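Local coordinates for DUF1893 domain-containing protein (Thermotoga maritima, PDB 1VK9), which is of unknown function but is an ADP-ribosylated, zinc-binding protein with a cytidine deaminase-like fold, at residues A[32-37]-A[64-69]; A[89-94]-A[111-116]. All coordinates share one frame; numbering follows the deposited sequence.

Interaction 1: residues A[32-37]-A[64-69]; sequences LLAYSG and SLVIDK
L32 reaches across to V66 and D68 through one branch of its side chain. From CB, CG lies anti to the backbone N (chi1 -177°), beside the carbonyl carbon; the second torsion (54°) then sends CD1 toward the neighbouring strand. There L32 CD1 meets V66 CG1 at 3.6 Å, the two side chains crossing obliquely. The same L32 CD1 comes within 4.0 Å of D68 CG. It also lies near the backbone oxygen of I67, L32 CD1 to I67 O being 3.4 Å. P50, V51 and L54 of helix 49-57 pack against the same leucine. Strands 32-35 and 65-68 are antiparallel neighbours in the mixed sheet of the cytidine deaminase-like fold. L33 and I67 exchange two backbone hydrogen bonds, as do Y35 and L65; L33 O accepts from I67 N at 2.8 Å. On the face of L33, Y35, L65 and I67, L33 CD2 stands 4.2 Å from I67 CD1, and helix 15-27 covers Y35 and I67 through A21. Beyond the last pair, S36 CB touches S64 OG. D68, at the far end, is covalently linked through OD1 to an unidentified ligand.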
loop_
_atom_site.group_PDB
_atom_site.type_symbol
_atom_site.label_atom_id
_atom_site.label_comp_id
_atom_site.label_asym_id
_atom_site.label_seq_id
_atom_site.Cartn_x
_atom_site.Cartn_y
_atom_site.Cartn_z
ATOM N N LEU A 32 -1.559 -9.080 -1.991
ATOM C CA LEU A 32 -0.865 -7.924 -2.561
ATOM C C LEU A 32 -0.562 -8.166 -4.041
ATOM O O LEU A 32 -0.199 -9.266 -4.444
ATOM C CB LEU A 32 0.433 -7.654 -1.806
ATOM C CG LEU A 32 1.321 -6.450 -2.148
ATOM C CD1 LEU A 32 0.553 -5.139 -2.119
ATOM C CD2 LEU A 32 2.501 -6.376 -1.185
ATOM N N LEU A 33 -0.719 -7.133 -4.852
ATOM C CA LEU A 33 -0.419 -7.221 -6.272
ATOM C C LEU A 33 0.093 -5.871 -6.762
ATOM O O LEU A 33 -0.478 -4.823 -6.394
ATOM C CB LEU A 33 -1.673 -7.621 -7.048
ATOM C CG LEU A 33 -1.651 -7.492 -8.568
ATOM C CD1 LEU A 33 -0.770 -8.536 -9.182
ATOM C CD2 LEU A 33 -3.044 -7.640 -9.096
ATOM N N ALA A 34 1.172 -5.881 -7.554
ATOM C CA ALA A 34 1.535 -4.693 -8.329
ATOM C C ALA A 34 1.370 -5.005 -9.815
ATOM O O ALA A 34 1.806 -6.063 -10.290
ATOM C CB ALA A 34 2.914 -4.230 -8.008
ATOM N N TYR A 35 0.709 -4.094 -10.531
ATOM C CA TYR A 35 0.270 -4.339 -11.907
ATOM C C TYR A 35 0.567 -3.167 -12.866
ATOM O O TYR A 35 0.306 -1.997 -12.546
ATOM C CB TYR A 35 -1.215 -4.674 -11.905
ATOM C CG TYR A 35 -1.796 -5.107 -13.235
ATOM C CD1 TYR A 35 -1.723 -6.441 -13.661
ATOM C CD2 TYR A 35 -2.449 -4.193 -14.062
ATOM C CE1 TYR A 35 -2.279 -6.847 -14.878
ATOM C CE2 TYR A 35 -3.004 -4.588 -15.279
ATOM C CZ TYR A 35 -2.914 -5.917 -15.681
ATOM O OH TYR A 35 -3.472 -6.296 -16.884
ATOM N N SER A 36 1.110 -3.482 -14.042
ATOM C CA SER A 36 1.478 -2.438 -15.004
ATOM C C SER A 36 0.837 -2.635 -16.376
ATOM O O SER A 36 1.069 -1.874 -17.299
ATOM C CB SER A 36 2.998 -2.368 -15.144
ATOM O OG SER A 36 3.455 -3.531 -15.808
ATOM N N GLY A 37 0.001 -3.645 -16.496
ATOM C CA GLY A 37 -0.488 -4.061 -17.788
ATOM C C GLY A 37 -0.247 -5.546 -17.776
ATOM O O GLY A 37 -1.029 -6.320 -18.322
ATOM N N SER A 64 2.494 1.971 -12.496
ATOM C CA SER A 64 1.899 0.757 -11.986
ATOM C C SER A 64 0.825 1.073 -10.985
ATOM O O SER A 64 0.773 2.181 -10.453
ATOM C CB SER A 64 2.966 -0.117 -11.353
ATOM O OG SER A 64 3.626 -0.845 -12.367
ATOM N N LEU A 65 -0.049 0.104 -10.738
ATOM C CA LEU A 65 -0.990 0.218 -9.635
ATOM C C LEU A 65 -0.759 -0.907 -8.641
ATOM O O LEU A 65 -0.271 -1.985 -9.018
ATOM C CB LEU A 65 -2.438 0.239 -10.130
ATOM C CG LEU A 65 -2.946 -0.970 -10.876
ATOM C CD1 LEU A 65 -3.665 -1.886 -9.925
ATOM C CD2 LEU A 65 -3.885 -0.497 -11.925
ATOM N N VAL A 66 -1.097 -0.644 -7.378
ATOM C CA VAL A 66 -1.001 -1.647 -6.323
ATOM C C VAL A 66 -2.374 -1.959 -5.760
ATOM O O VAL A 66 -3.133 -1.051 -5.457
ATOM C CB VAL A 66 -0.102 -1.157 -5.169
ATOM C CG1 VAL A 66 -0.178 -2.111 -3.968
ATOM C CG2 VAL A 66 1.331 -0.952 -5.659
ATOM N N ILE A 67 -2.688 -3.245 -5.626
ATOM C CA ILE A 67 -3.867 -3.686 -4.876
ATOM C C ILE A 67 -3.447 -4.358 -3.574
ATOM O O ILE A 67 -2.546 -5.184 -3.548
ATOM C CB ILE A 67 -4.764 -4.636 -5.715
ATOM C CG1 ILE A 67 -5.192 -3.954 -7.019
ATOM C CG2 ILE A 67 -5.998 -5.081 -4.884
ATOM C CD1 ILE A 67 -6.000 -4.845 -7.923
ATOM N N ASP A 68 -4.110 -4.005 -2.492
ATOM C CA ASP A 68 -3.763 -4.532 -1.189
ATOM C C ASP A 68 -5.037 -4.853 -0.394
ATOM O O ASP A 68 -6.014 -4.112 -0.444
ATOM C CB ASP A 68 -2.883 -3.517 -0.455
ATOM C CG ASP A 68 -2.129 -4.128 0.702
ATOM O OD1 ASP A 68 -2.378 -5.310 1.025
ATOM O OD2 ASP A 68 -1.274 -3.507 1.354
ATOM N N LYS A 69 -5.015 -5.974 0.321
ATOM C CA LYS A 69 -6.164 -6.489 1.078
ATOM C C LYS A 69 -6.469 -5.563 2.284
ATOM O O LYS A 69 -7.628 -5.264 2.595
ATOM C CB LYS A 69 -5.812 -7.892 1.580
ATOM C CG LYS A 69 -6.838 -8.983 1.406
ATOM C CD LYS A 69 -6.261 -10.266 2.031
ATOM C CE LYS A 69 -7.014 -11.510 1.633
ATOM N NZ LYS A 69 -8.019 -11.787 2.687
#

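Interaction 2: residues A[89-94]-A[111-116]; sequences AKVISK and EKIPFV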
loop_
_atom_site.group_PDB
_atom_site.type_symbol
_atom_site.label_atom_id
_atom_site.label_comp_id
_atom_site.label_asym_id
_atom_site.label_seq_id
_atom_site.Cartn_x
_atom_site.Cartn_y
_atom_site.Cartn_z
ATOM N N ALA A 89 -7.301 -0.357 -2.047
ATOM C CA ALA A 89 -7.309 -1.107 -0.803
ATOM C C ALA A 89 -8.678 -1.752 -0.626
ATOM O O ALA A 89 -9.704 -1.063 -0.689
ATOM C CB ALA A 89 -7.017 -0.167 0.366
ATOM N N LYS A 90 -8.718 -3.062 -0.406
ATOM C CA LYS A 90 -10.003 -3.706 -0.151
ATOM C C LYS A 90 -10.558 -3.191 1.185
ATOM O O LYS A 90 -11.739 -2.875 1.293
ATOM C CB LYS A 90 -9.897 -5.229 -0.207
ATOM C CG LYS A 90 -11.191 -5.947 0.134
ATOM C CD LYS A 90 -11.087 -7.436 -0.135
ATOM C CE LYS A 90 -12.286 -8.159 0.440
ATOM N NZ LYS A 90 -12.698 -9.239 -0.478
ATOM N N VAL A 91 -9.687 -3.085 2.184
ATOM C CA VAL A 91 -9.992 -2.406 3.435
ATOM C C VAL A 91 -8.842 -1.448 3.737
ATOM O O VAL A 91 -7.674 -1.845 3.654
ATOM C CB VAL A 91 -10.075 -3.385 4.642
ATOM C CG1 VAL A 91 -10.465 -2.638 5.901
ATOM C CG2 VAL A 91 -11.037 -4.463 4.403
ATOM N N ILE A 92 -9.176 -0.211 4.103
ATOM C CA ILE A 92 -8.200 0.783 4.537
ATOM C C ILE A 92 -8.532 1.296 5.936
ATOM O O ILE A 92 -9.702 1.488 6.272
ATOM C CB ILE A 92 -8.174 1.950 3.536
ATOM C CG1 ILE A 92 -6.975 2.851 3.767
ATOM C CG2 ILE A 92 -9.462 2.783 3.597
ATOM C CD1 ILE A 92 -6.643 3.717 2.555
ATOM N N SER A 93 -7.517 1.527 6.759
ATOM C CA SER A 93 -7.761 2.097 8.077
ATOM C C SER A 93 -7.747 3.607 7.976
ATOM O O SER A 93 -7.124 4.167 7.074
ATOM C CB SER A 93 -6.722 1.627 9.081
ATOM O OG SER A 93 -5.527 2.362 8.937
ATOM N N LYS A 94 -8.434 4.260 8.907
ATOM C CA LYS A 94 -8.532 5.710 8.952
ATOM C C LYS A 94 -7.168 6.419 8.974
ATOM O O LYS A 94 -7.017 7.407 8.276
ATOM C CB LYS A 94 -9.396 6.149 10.137
ATOM C CG LYS A 94 -9.946 7.558 10.042
ATOM C CD LYS A 94 -10.967 7.793 11.143
ATOM C CE LYS A 94 -10.498 8.853 12.135
ATOM N NZ LYS A 94 -11.130 8.634 13.456
ATOM N N GLU A 111 -13.880 -0.734 1.881
ATOM C CA GLU A 111 -14.361 -0.551 3.248
ATOM C C GLU A 111 -13.333 0.305 3.971
ATOM O O GLU A 111 -12.141 0.200 3.689
ATOM C CB GLU A 111 -14.538 -1.906 3.972
ATOM C CG GLU A 111 -15.155 -1.736 5.361
ATOM C CD GLU A 111 -15.289 -3.008 6.221
ATOM O OE1 GLU A 111 -15.071 -4.111 5.691
ATOM O OE2 GLU A 111 -15.644 -2.896 7.446
ATOM N N LYS A 112 -13.793 1.153 4.892
ATOM C CA LYS A 112 -12.908 1.983 5.731
ATOM C C LYS A 112 -13.107 1.491 7.154
ATOM O O LYS A 112 -14.206 1.113 7.501
ATOM C CB LYS A 112 -13.321 3.438 5.559
ATOM C CG LYS A 112 -12.703 4.508 6.414
ATOM C CD LYS A 112 -13.650 5.728 6.303
ATOM C CE LYS A 112 -13.339 6.838 7.303
ATOM N NZ LYS A 112 -13.636 8.186 6.709
ATOM N N ILE A 113 -12.053 1.415 7.960
ATOM C CA ILE A 113 -12.192 1.018 9.375
ATOM C C ILE A 113 -11.344 1.931 10.281
ATOM O O ILE A 113 -10.377 2.494 9.806
ATOM C CB ILE A 113 -11.839 -0.472 9.562
ATOM C CG1 ILE A 113 -10.389 -0.763 9.142
ATOM C CG2 ILE A 113 -12.819 -1.342 8.808
ATOM C CD1 ILE A 113 -9.874 -2.107 9.653
ATOM N N PRO A 114 -11.686 2.107 11.558
ATOM C CA PRO A 114 -10.893 2.981 12.462
ATOM C C PRO A 114 -9.385 2.693 12.543
ATOM O O PRO A 114 -8.596 3.649 12.546
ATOM C CB PRO A 114 -11.543 2.750 13.827
ATOM C CG PRO A 114 -12.930 2.459 13.464
ATOM C CD PRO A 114 -12.849 1.536 12.250
ATOM N N PHE A 115 -9.020 1.409 12.626
ATOM C CA PHE A 115 -7.625 0.938 12.645
ATOM C C PHE A 115 -7.548 -0.577 12.352
ATOM O O PHE A 115 -8.475 -1.324 12.661
ATOM C CB PHE A 115 -6.931 1.269 13.984
ATOM C CG PHE A 115 -7.690 0.809 15.211
ATOM C CD1 PHE A 115 -7.684 -0.543 15.606
ATOM C CD2 PHE A 115 -8.397 1.722 15.979
ATOM C CE1 PHE A 115 -8.386 -0.959 16.738
ATOM C CE2 PHE A 115 -9.118 1.310 17.114
ATOM C CZ PHE A 115 -9.114 -0.035 17.499
ATOM N N VAL A 116 -6.434 -1.006 11.765
ATOM C CA VAL A 116 -6.192 -2.398 11.426
ATOM C C VAL A 116 -6.174 -3.222 12.697
ATOM O O VAL A 116 -5.707 -2.758 13.728
ATOM C CB VAL A 116 -4.844 -2.563 10.713
ATOM C CG1 VAL A 116 -4.533 -4.045 10.454
ATOM C CG2 VAL A 116 -4.804 -1.736 9.410
#
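V91 and I113 form the apolar centre of this contact, their side chains crossing at about a right angle. V91 CG1 is the touching methyl: it lies 3.7 Å from I113 CG1, with I113 CD1 and CG2 almost as near. With chi1 at 60°, I113 CG1 lies between its own backbone N and carbonyl carbon, where it meets V91 CG1 and also lies near I92 O. An alanine in place of I113 would probably leave V91 CG1 without its apolar partner across the contact and open a gap beside M70, which packs against both side chains. Around this pair run the backbone bonds of a parallel ladder: I92 N to E111 O, I113 N to I92 O and, at 2.8 Å, K94 N to I113 O, whereas E111 N to K90 O is weak. Helix 94-102 links strand 86-93 to its parallel neighbours 107-109 and 111-113, a beta-alpha-beta crossover. S93 is the N-cap residue of that helix; its CB rests 3.7 Å from F115 CA, while its OG bonds E128 OE2 and, weakly, A96 N. V116 N donates to the same E128 oxygen, so one carboxylate holds S93 and V116 together. Past the cap, K94 CB lies 3.6 Å from P114 O; at the other end E111 OE2 carries a covalent link to an unidentified ligand.

Interactions 1 and 2 occupy one sheet, their centres about 17 Å apart, and meet where strand 65-68 neighbours strand 86-93: D68 O lies 2.9 Å from K90 N and K69 O 3.0 Å from V91 N, both probable hydrogen bonds. Interaction 1 is an antiparallel pairing in the core, with mostly apolar residues covered by helices. Interaction 2 is a parallel pairing nearer the surface, where exposed lysines and a glutamate flank a small apolar centre and a serine cap starts a helix. The ligand-linked acid is buried in the first (D68) and exposed in the second (E111). The zinc bound by H88 and D110 lies close to both: H88 is near I67 of the first, and both ligands are near K90 of the second.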